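Long-range contacts in putative polyprenyl synthetase (PDB 3NF2), which probably condenses isopentenyl diphosphate with allylic diphosphates to build polyprenyl chains, as other magnesium-dependent members of the FPP/GGPP synthase family do: residues 208-219 with 311-322; 56-64 with 76-87. All blocks are in the same frame, centred on the assembly; numbering follows the deposited sequence.

How the contacts relate
Contact 2 closes before contact 1 opens along the chain, and their centres lie about 17 Å apart in the same mainly helical isoprenoid synthase fold. They meet at Leu61, on the helix of 56-64: its CD2 lies 4.0 Å from Leu216 CD2, and its CD1 is 4.0 Å from Tyr212 OH. Contact 2 carries the ligand. There Arg58 binds a sulfate, probably from the crystallisation liquor, with a weak bond from His87 and others from Arg104 NH2 and the backbone N of Lys55; its position is consistent with the isopentenyl diphosphate site of relatives. Contact 1 makes no bond to this sulfate and joins helices 203-230 and 300-319. Helix 57-67 thus links the anion pocket to that pair.

Contact 1 (208-219 with 311-322); sequences TLEKYGYHLGLA and QHTIAIEALDAV
Ala315 packs directly against the backbone of Tyr212 where helices 203-230 and 300-319 run antiparallel in the all-alpha isoprenoid synthase fold. The axes of the two short segments come within 7.7 Å at an angle of 163°, and the CA atoms of Tyr212 and Ala315 are 4.1 Å apart. Such an approach is possible because alanines face the partner helix: Ala315 CB rests 3.4 Å from Tyr212 O, Ala318 CB packs against the N and CA of Tyr212, and Ala219 CB meets Gln311 CB. The Tyr212 side chain closes the buried flank. With CG anti to the backbone N (chi1 157°), its ring runs beside the second helix, bringing CD2 to 3.6 Å from Leu319 CG, while Leu319 CD2 covers one face near the rim. The carbonyl oxygen of Ala315 lies at the edge of the ring in its plane. Beyond it the phenol bonds to Phe332 O, and the ring meets the Phe332 ring almost at right angles, tying the pair to helix 326-339.

The side toward solvent is looser. Lys211 touches Ala318 only through its first carbons, and its amine leads away. A type I beta turn from Leu319 to Val322 brings CG2 of buried Val322 tip to tip with CG2 of partly exposed Thr208, at 3.7 Å, with exposed Ala321 at the outer margin. The end at Gln311 is close-packed again. Partly exposed His215 gives its ND1 hydrogen to Gln311 OE1, with ring and amide nearly coplanar; the modelled length is improbably short and its exact value doubtful. Gln311 OE1 also lies against Leu218 CD1. Over one face of the imidazole, Ile314 CG2 makes a CH-pi contact, 3.6 Å from the ring centroid and almost directly above it.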
loop_
_atom_site.group_PDB
_atom_site.type_symbol
_atom_site.label_atom_id
_atom_site.label_comp_id
_atom_site.label_asym_id
_atom_site.label_seq_id
_atom_site.Cartn_x
_atom_site.Cartn_y
_atom_site.Cartn_z
ATOM N N THR A 208 -17.313 2.806 -20.408
ATOM C CA THR A 208 -18.736 2.766 -20.274
ATOM C C THR A 208 -19.165 1.792 -19.217
ATOM O O THR A 208 -20.036 2.050 -18.445
ATOM C CB THR A 208 -19.400 2.536 -21.617
ATOM O OG1 THR A 208 -19.118 3.656 -22.452
ATOM C CG2 THR A 208 -20.861 2.408 -21.470
ATOM N N LEU A 209 -18.519 0.663 -19.178
ATOM C CA LEU A 209 -18.798 -0.355 -18.156
ATOM C C LEU A 209 -18.419 0.148 -16.772
ATOM O O LEU A 209 -19.025 -0.229 -15.780
ATOM C CB LEU A 209 -18.029 -1.647 -18.448
ATOM C CG LEU A 209 -18.441 -2.499 -19.649
ATOM C CD1 LEU A 209 -17.232 -3.254 -20.144
ATOM C CD2 LEU A 209 -19.559 -3.461 -19.282
ATOM N N GLU A 210 -17.398 0.996 -16.734
ATOM C CA GLU A 210 -16.979 1.717 -15.546
ATOM C C GLU A 210 -18.096 2.648 -15.056
ATOM O O GLU A 210 -18.411 2.680 -13.862
ATOM C CB GLU A 210 -15.716 2.504 -15.892
ATOM C CG GLU A 210 -14.902 3.024 -14.743
ATOM C CD GLU A 210 -13.547 3.528 -15.196
ATOM O OE1 GLU A 210 -13.384 4.760 -15.338
ATOM O OE2 GLU A 210 -12.650 2.684 -15.426
ATOM N N LYS A 211 -18.717 3.377 -15.986
ATOM C CA LYS A 211 -19.849 4.255 -15.666
ATOM C C LYS A 211 -21.045 3.474 -15.104
ATOM O O LYS A 211 -21.697 3.917 -14.159
ATOM C CB LYS A 211 -20.244 5.097 -16.879
ATOM C CG LYS A 211 -19.270 6.253 -17.142
ATOM C CD LYS A 211 -19.339 6.787 -18.577
ATOM C CE LYS A 211 -18.334 7.925 -18.783
ATOM N NZ LYS A 211 -17.997 8.166 -20.219
ATOM N N TYR A 212 -21.298 2.297 -15.663
ATOM C CA TYR A 212 -22.292 1.395 -15.110
ATOM C C TYR A 212 -21.949 1.015 -13.667
ATOM O O TYR A 212 -22.810 1.058 -12.784
ATOM C CB TYR A 212 -22.418 0.141 -15.991
ATOM C CG TYR A 212 -22.968 -1.063 -15.264
ATOM C CD1 TYR A 212 -22.114 -2.018 -14.713
ATOM C CD2 TYR A 212 -24.338 -1.244 -15.117
ATOM C CE1 TYR A 212 -22.616 -3.112 -14.012
ATOM C CE2 TYR A 212 -24.856 -2.349 -14.431
ATOM C CZ TYR A 212 -23.988 -3.283 -13.886
ATOM O OH TYR A 212 -24.489 -4.385 -13.203
ATOM N N GLY A 213 -20.687 0.648 -13.435
ATOM C CA GLY A 213 -20.285 0.083 -12.154
ATOM C C GLY A 213 -20.251 1.118 -11.058
ATOM O O GLY A 213 -20.684 0.852 -9.938
ATOM N N TYR A 214 -19.726 2.293 -11.398
ATOM C CA TYR A 214 -19.693 3.459 -10.515
ATOM C C TYR A 214 -21.075 3.842 -10.018
ATOM O O TYR A 214 -21.287 3.970 -8.811
ATOM C CB TYR A 214 -19.050 4.648 -11.227
ATOM C CG TYR A 214 -18.681 5.797 -10.319
ATOM C CD1 TYR A 214 -19.532 6.896 -10.169
ATOM C CD2 TYR A 214 -17.476 5.798 -9.618
ATOM C CE1 TYR A 214 -19.199 7.957 -9.335
ATOM C CE2 TYR A 214 -17.133 6.857 -8.779
ATOM C CZ TYR A 214 -17.997 7.932 -8.645
ATOM O OH TYR A 214 -17.661 8.985 -7.827
ATOM N N HIS A 215 -22.014 4.004 -10.944
ATOM C CA HIS A 215 -23.375 4.395 -10.586
ATOM C C HIS A 215 -24.141 3.282 -9.892
ATOM O O HIS A 215 -24.973 3.548 -9.020
ATOM C CB HIS A 215 -24.118 4.979 -11.788
ATOM C CG HIS A 215 -23.602 6.324 -12.193
ATOM N ND1 HIS A 215 -23.932 7.480 -11.517
ATOM C CD2 HIS A 215 -22.748 6.694 -13.176
ATOM C CE1 HIS A 215 -23.314 8.507 -12.077
ATOM N NE2 HIS A 215 -22.593 8.059 -13.090
ATOM N N LEU A 216 -23.812 2.041 -10.228
ATOM C CA LEU A 216 -24.284 0.890 -9.458
ATOM C C LEU A 216 -23.747 0.926 -8.020
ATOM O O LEU A 216 -24.453 0.552 -7.074
ATOM C CB LEU A 216 -23.871 -0.414 -10.142
ATOM C CG LEU A 216 -24.139 -1.739 -9.420
ATOM C CD1 LEU A 216 -25.625 -1.917 -9.255
ATOM C CD2 LEU A 216 -23.539 -2.926 -10.151
ATOM N N GLY A 217 -22.497 1.378 -7.874
ATOM C CA GLY A 217 -21.851 1.513 -6.576
ATOM C C GLY A 217 -22.527 2.527 -5.681
ATOM O O GLY A 217 -22.743 2.274 -4.486
ATOM N N LEU A 218 -22.882 3.665 -6.266
ATOM C CA LEU A 218 -23.619 4.708 -5.555
ATOM C C LEU A 218 -25.010 4.248 -5.139
ATOM O O LEU A 218 -25.468 4.568 -4.032
ATOM C CB LEU A 218 -23.706 5.979 -6.399
ATOM C CG LEU A 218 -22.406 6.766 -6.612
ATOM C CD1 LEU A 218 -22.599 7.812 -7.689
ATOM C CD2 LEU A 218 -21.953 7.442 -5.319
ATOM N N ALA A 219 -25.669 3.477 -6.007
ATOM C CA ALA A 219 -26.998 2.951 -5.697
ATOM C C ALA A 219 -26.889 1.957 -4.551
ATOM O O ALA A 219 -27.741 1.915 -3.658
ATOM C CB ALA A 219 -27.621 2.298 -6.923
ATOM N N GLN A 311 -29.687 6.386 -9.295
ATOM C CA GLN A 311 -28.367 5.840 -9.624
ATOM C C GLN A 311 -28.446 4.489 -10.341
ATOM O O GLN A 311 -27.680 4.234 -11.270
ATOM C CB GLN A 311 -27.493 5.746 -8.372
ATOM C CG GLN A 311 -27.032 7.094 -7.852
ATOM C CD GLN A 311 -26.055 7.754 -8.800
ATOM O OE1 GLN A 311 -25.306 7.076 -9.499
ATOM N NE2 GLN A 311 -26.061 9.084 -8.836
ATOM N N HIS A 312 -29.369 3.648 -9.887
ATOM C CA HIS A 312 -29.755 2.410 -10.558
ATOM C C HIS A 312 -30.037 2.664 -12.043
ATOM O O HIS A 312 -29.490 1.985 -12.911
ATOM C CB HIS A 312 -30.995 1.841 -9.864
ATOM C CG HIS A 312 -31.498 0.555 -10.444
ATOM N ND1 HIS A 312 -32.274 0.501 -11.583
ATOM C CD2 HIS A 312 -31.376 -0.723 -10.012
ATOM C CE1 HIS A 312 -32.590 -0.756 -11.841
ATOM N NE2 HIS A 312 -32.053 -1.519 -10.905
ATOM N N THR A 313 -30.875 3.661 -12.306
ATOM C CA THR A 313 -31.295 4.045 -13.644
ATOM C C THR A 313 -30.121 4.515 -14.495
ATOM O O THR A 313 -29.982 4.074 -15.628
ATOM C CB THR A 313 -32.416 5.119 -13.564
ATOM O OG1 THR A 313 -33.587 4.527 -12.984
ATOM C CG2 THR A 313 -32.755 5.715 -14.936
ATOM N N ILE A 314 -29.273 5.386 -13.951
ATOM C CA ILE A 314 -28.068 5.855 -14.668
ATOM C C ILE A 314 -27.111 4.700 -15.009
ATOM O O ILE A 314 -26.513 4.673 -16.102
ATOM C CB ILE A 314 -27.328 6.970 -13.888
ATOM C CG1 ILE A 314 -28.284 8.140 -13.629
ATOM C CG2 ILE A 314 -26.075 7.469 -14.657
ATOM C CD1 ILE A 314 -27.917 9.003 -12.431
ATOM N N ALA A 315 -26.994 3.744 -14.085
ATOM C CA ALA A 315 -26.185 2.540 -14.303
ATOM C C ALA A 315 -26.741 1.689 -15.452
ATOM O O ALA A 315 -26.043 1.441 -16.433
ATOM C CB ALA A 315 -26.088 1.713 -13.023
ATOM N N ILE A 316 -28.001 1.278 -15.323
ATOM C CA ILE A 316 -28.683 0.419 -16.293
ATOM C C ILE A 316 -28.818 1.080 -17.666
ATOM O O ILE A 316 -28.719 0.414 -18.699
ATOM C CB ILE A 316 -30.032 -0.106 -15.714
ATOM C CG1 ILE A 316 -29.767 -1.400 -14.931
ATOM C CG2 ILE A 316 -31.101 -0.295 -16.804
ATOM C CD1 ILE A 316 -31.004 -2.221 -14.582
ATOM N N GLU A 317 -28.975 2.398 -17.668
ATOM C CA GLU A 317 -28.995 3.169 -18.905
ATOM C C GLU A 317 -27.595 3.365 -19.527
ATOM O O GLU A 317 -27.480 3.678 -20.713
ATOM C CB GLU A 317 -29.817 4.462 -18.705
ATOM C CG GLU A 317 -29.270 5.796 -19.208
ATOM C CD GLU A 317 -30.145 6.980 -18.758
ATOM O OE1 GLU A 317 -31.335 6.764 -18.428
ATOM O OE2 GLU A 317 -29.648 8.128 -18.732
ATOM N N ALA A 318 -26.536 3.135 -18.751
ATOM C CA ALA A 318 -25.177 3.118 -19.320
ATOM C C ALA A 318 -24.873 1.795 -20.043
ATOM O O ALA A 318 -24.133 1.785 -21.024
ATOM C CB ALA A 318 -24.122 3.415 -18.261
ATOM N N LEU A 319 -25.450 0.691 -19.558
ATOM C CA LEU A 319 -25.353 -0.617 -20.222
ATOM C C LEU A 319 -25.895 -0.607 -21.645
ATOM O O LEU A 319 -25.373 -1.310 -22.509
ATOM C CB LEU A 319 -26.134 -1.680 -19.455
ATOM C CG LEU A 319 -25.524 -2.483 -18.313
ATOM C CD1 LEU A 319 -26.605 -3.367 -17.723
ATOM C CD2 LEU A 319 -24.331 -3.314 -18.758
ATOM N N ASP A 320 -26.962 0.164 -21.864
ATOM C CA ASP A 320 -27.584 0.337 -23.181
ATOM C C ASP A 320 -26.591 0.851 -24.235
ATOM O O ASP A 320 -26.692 0.499 -25.413
ATOM C CB ASP A 320 -28.778 1.299 -23.074
ATOM C CG ASP A 320 -29.871 0.798 -22.120
ATOM O OD1 ASP A 320 -29.788 -0.364 -21.650
ATOM O OD2 ASP A 320 -30.829 1.566 -21.859
ATOM N N ALA A 321 -25.627 1.659 -23.791
ATOM C CA ALA A 321 -24.641 2.304 -24.665
ATOM C C ALA A 321 -23.540 1.373 -25.195
ATOM O O ALA A 321 -22.827 1.732 -26.138
ATOM C CB ALA A 321 -24.016 3.520 -23.954
ATOM N N VAL A 322 -23.392 0.195 -24.592
ATOM C CA VAL A 322 -22.336 -0.738 -25.008
ATOM C C VAL A 322 -22.818 -1.985 -25.754
ATOM O O VAL A 322 -23.706 -2.717 -25.287
ATOM C CB VAL A 322 -21.381 -1.144 -23.852
ATOM C CG1 VAL A 322 -20.084 -0.349 -23.940
ATOM C CG2 VAL A 322 -22.044 -0.972 -22.494
#

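Contact 2 (56-64 with 76-87); sequences AVRPALAVL and GVPGAVAVELVH. With SO4 (sulfate ion), chain B.
Arg58 NH2 is held between two anions, giving one hydrogen to Glu84 OE2 at 3.0 Å and the other to sulfate O1 at 2.7 Å. Arg58 NE completes a side-on salt bridge with Glu84 OE1 (2.8 Å, 168° at the hydrogen). Both carboxylate oxygens use their syn lone pairs, and the two groups are nearly coplanar. A bend at chi3 (-55°) turns the guanidinium back over His87, whose ring stacks on one face with centres 3.7 Å apart. NH1 reaches sulfate O4, and His87 NE2 adds a weak bond to O3. A leucine here would strip Glu84 and the anion of two bonds each and would probably leave the His87 ring freer to turn. Arg104 NH2 and the backbone N of Lys55 also bind this anion in a probable diphosphate pocket.

Farther along, small residues bring the antiparallel helices together: Ala80 CB lies 3.7 Å from Ala62 CB and also covers Pro59. Gly76 CA lies close to Ala62 O, where a CB would clash. Helix 5-25 touches both helices, helix 173-198 packs on Arg58 and Leu61, helix 326-339 on Leu61 and Leu64, and helix 115-134 on Ala82, Leu85 and Val86.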
loop_
_atom_site.group_PDB
_atom_site.type_symbol
_atom_site.label_atom_id
_atom_site.label_comp_id
_atom_site.label_asym_id
_atom_site.label_seq_id
_atom_site.Cartn_x
_atom_site.Cartn_y
_atom_site.Cartn_z
ATOM N N ALA A 56 -20.568 -11.516 -2.659
ATOM C CA ALA A 56 -19.757 -11.850 -3.820
ATOM C C ALA A 56 -20.112 -11.034 -5.060
ATOM O O ALA A 56 -19.974 -11.522 -6.185
ATOM C CB ALA A 56 -19.860 -13.336 -4.113
ATOM N N VAL A 57 -20.539 -9.789 -4.851
ATOM C CA VAL A 57 -20.963 -8.920 -5.948
ATOM C C VAL A 57 -19.810 -8.618 -6.910
ATOM O O VAL A 57 -19.937 -8.848 -8.121
ATOM C CB VAL A 57 -21.605 -7.603 -5.436
ATOM C CG1 VAL A 57 -22.043 -6.730 -6.607
ATOM C CG2 VAL A 57 -22.787 -7.898 -4.532
ATOM N N ARG A 58 -18.694 -8.125 -6.366
ATOM C CA ARG A 58 -17.513 -7.783 -7.177
ATOM C C ARG A 58 -16.922 -8.947 -8.019
ATOM O O ARG A 58 -16.667 -8.759 -9.226
ATOM C CB ARG A 58 -16.421 -7.084 -6.341
ATOM C CG ARG A 58 -16.846 -5.803 -5.628
ATOM C CD ARG A 58 -15.803 -5.364 -4.582
ATOM N NE ARG A 58 -15.526 -6.433 -3.629
ATOM C CZ ARG A 58 -16.054 -6.526 -2.412
ATOM N NH1 ARG A 58 -16.869 -5.589 -1.951
ATOM N NH2 ARG A 58 -15.749 -7.561 -1.642
ATOM N N PRO A 59 -16.689 -10.134 -7.401
ATOM C CA PRO A 59 -16.203 -11.239 -8.237
ATOM C C PRO A 59 -17.178 -11.647 -9.352
ATOM O O PRO A 59 -16.752 -11.813 -10.508
ATOM C CB PRO A 59 -16.004 -12.395 -7.243
ATOM C CG PRO A 59 -16.554 -11.935 -5.940
ATOM C CD PRO A 59 -16.590 -10.458 -5.962
ATOM N N ALA A 60 -18.462 -11.775 -9.011
ATOM C CA ALA A 60 -19.506 -12.071 -10.001
ATOM C C ALA A 60 -19.475 -11.070 -11.150
ATOM O O ALA A 60 -19.610 -11.442 -12.301
ATOM C CB ALA A 60 -20.894 -12.084 -9.350
ATOM N N LEU A 61 -19.265 -9.805 -10.814
ATOM C CA LEU A 61 -19.235 -8.725 -11.781
ATOM C C LEU A 61 -18.045 -8.871 -12.724
ATOM O O LEU A 61 -18.195 -8.738 -13.936
ATOM C CB LEU A 61 -19.170 -7.397 -11.025
ATOM C CG LEU A 61 -20.043 -6.183 -11.342
ATOM C CD1 LEU A 61 -21.239 -6.500 -12.210
ATOM C CD2 LEU A 61 -20.500 -5.564 -10.030
ATOM N N ALA A 62 -16.872 -9.167 -12.165
ATOM C CA ALA A 62 -15.637 -9.271 -12.955
ATOM C C ALA A 62 -15.628 -10.436 -13.944
ATOM O O ALA A 62 -15.092 -10.299 -15.048
ATOM C CB ALA A 62 -14.423 -9.332 -12.047
ATOM N N VAL A 63 -16.211 -11.568 -13.550
ATOM C CA VAL A 63 -16.307 -12.712 -14.464
ATOM C C VAL A 63 -17.334 -12.426 -15.555
ATOM O O VAL A 63 -17.107 -12.772 -16.715
ATOM C CB VAL A 63 -16.534 -14.097 -13.755
ATOM C CG1 VAL A 63 -15.347 -14.448 -12.866
ATOM C CG2 VAL A 63 -17.822 -14.146 -12.948
ATOM N N LEU A 64 -18.429 -11.756 -15.183
ATOM C CA LEU A 64 -19.407 -11.231 -16.140
ATOM C C LEU A 64 -18.783 -10.261 -17.142
ATOM O O LEU A 64 -19.093 -10.307 -18.332
ATOM C CB LEU A 64 -20.549 -10.519 -15.413
ATOM C CG LEU A 64 -21.951 -11.119 -15.404
ATOM C CD1 LEU A 64 -22.092 -12.179 -14.329
ATOM C CD2 LEU A 64 -22.948 -10.005 -15.172
ATOM N N GLY A 76 -11.636 -13.354 -16.614
ATOM C CA GLY A 76 -11.807 -12.274 -15.654
ATOM C C GLY A 76 -11.459 -12.631 -14.216
ATOM O O GLY A 76 -11.531 -11.771 -13.335
ATOM N N VAL A 77 -11.085 -13.887 -13.972
ATOM C CA VAL A 77 -10.716 -14.337 -12.619
ATOM C C VAL A 77 -9.497 -13.606 -12.007
ATOM O O VAL A 77 -9.560 -13.233 -10.838
ATOM C CB VAL A 77 -10.671 -15.900 -12.473
ATOM C CG1 VAL A 77 -9.869 -16.352 -11.236
ATOM C CG2 VAL A 77 -12.078 -16.439 -12.384
ATOM N N PRO A 78 -8.420 -13.365 -12.795
ATOM C CA PRO A 78 -7.359 -12.485 -12.283
ATOM C C PRO A 78 -7.886 -11.121 -11.843
ATOM O O PRO A 78 -7.454 -10.591 -10.809
ATOM C CB PRO A 78 -6.436 -12.315 -13.489
ATOM C CG PRO A 78 -6.593 -13.571 -14.254
ATOM C CD PRO A 78 -8.009 -14.021 -14.055
ATOM N N GLY A 79 -8.825 -10.587 -12.623
ATOM C CA GLY A 79 -9.469 -9.309 -12.339
ATOM C C GLY A 79 -10.274 -9.332 -11.060
ATOM O O GLY A 79 -10.215 -8.392 -10.287
ATOM N N ALA A 80 -11.011 -10.414 -10.829
ATOM C CA ALA A 80 -11.816 -10.575 -9.614
ATOM C C ALA A 80 -10.965 -10.745 -8.370
ATOM O O ALA A 80 -11.354 -10.301 -7.288
ATOM C CB ALA A 80 -12.744 -11.771 -9.748
ATOM N N VAL A 81 -9.826 -11.418 -8.533
ATOM C CA VAL A 81 -8.903 -11.693 -7.438
ATOM C C VAL A 81 -8.210 -10.384 -7.029
ATOM O O VAL A 81 -8.176 -10.031 -5.850
ATOM C CB VAL A 81 -7.901 -12.843 -7.814
ATOM C CG1 VAL A 81 -6.715 -12.921 -6.853
ATOM C CG2 VAL A 81 -8.620 -14.180 -7.834
ATOM N N ALA A 82 -7.724 -9.647 -8.018
ATOM C CA ALA A 82 -7.083 -8.360 -7.786
ATOM C C ALA A 82 -8.013 -7.353 -7.087
ATOM O O ALA A 82 -7.578 -6.640 -6.169
ATOM C CB ALA A 82 -6.563 -7.793 -9.094
ATOM N N VAL A 83 -9.281 -7.315 -7.518
ATOM C CA VAL A 83 -10.302 -6.450 -6.922
ATOM C C VAL A 83 -10.557 -6.823 -5.454
ATOM O O VAL A 83 -10.652 -5.946 -4.585
ATOM C CB VAL A 83 -11.628 -6.476 -7.738
ATOM C CG1 VAL A 83 -12.786 -5.935 -6.929
ATOM C CG2 VAL A 83 -11.501 -5.636 -8.999
ATOM N N GLU A 84 -10.636 -8.121 -5.179
ATOM C CA GLU A 84 -10.857 -8.595 -3.823
ATOM C C GLU A 84 -9.678 -8.300 -2.909
ATOM O O GLU A 84 -9.860 -8.010 -1.725
ATOM C CB GLU A 84 -11.136 -10.092 -3.825
ATOM C CG GLU A 84 -12.524 -10.472 -4.313
ATOM C CD GLU A 84 -13.608 -9.567 -3.764
ATOM O OE1 GLU A 84 -14.051 -8.670 -4.514
ATOM O OE2 GLU A 84 -14.002 -9.747 -2.589
ATOM N N LEU A 85 -8.473 -8.388 -3.471
ATOM C CA LEU A 85 -7.244 -8.134 -2.737
ATOM C C LEU A 85 -7.124 -6.668 -2.334
ATOM O O LEU A 85 -6.831 -6.370 -1.172
ATOM C CB LEU A 85 -6.023 -8.594 -3.543
ATOM C CG LEU A 85 -5.776 -10.106 -3.562
ATOM C CD1 LEU A 85 -4.737 -10.484 -4.626
ATOM C CD2 LEU A 85 -5.369 -10.648 -2.191
ATOM N N VAL A 86 -7.374 -5.771 -3.295
ATOM C CA VAL A 86 -7.370 -4.322 -3.058
ATOM C C VAL A 86 -8.449 -3.952 -2.052
ATOM O O VAL A 86 -8.201 -3.161 -1.122
ATOM C CB VAL A 86 -7.560 -3.511 -4.367
ATOM C CG1 VAL A 86 -7.851 -2.053 -4.069
ATOM C CG2 VAL A 86 -6.317 -3.587 -5.224
ATOM N N HIS A 87 -9.627 -4.561 -2.217
ATOM C CA HIS A 87 -10.726 -4.402 -1.269
ATOM C C HIS A 87 -10.291 -4.705 0.152
ATOM O O HIS A 87 -10.556 -3.924 1.058
ATOM C CB HIS A 87 -11.920 -5.289 -1.638
ATOM C CG HIS A 87 -12.973 -5.356 -0.576
ATOM N ND1 HIS A 87 -13.749 -4.269 -0.229
ATOM C CD2 HIS A 87 -13.378 -6.376 0.216
ATOM C CE1 HIS A 87 -14.583 -4.618 0.735
ATOM N NE2 HIS A 87 -14.386 -5.893 1.018
HETATM S S SO4 B . -17.749 -7.684 1.473
HETATM O O1 SO4 B . -16.842 -8.513 0.678
HETATM O O2 SO4 B . -18.892 -8.504 1.871
HETATM O O3 SO4 B . -17.024 -7.195 2.651
HETATM O O4 SO4 B . -18.239 -6.537 0.699
#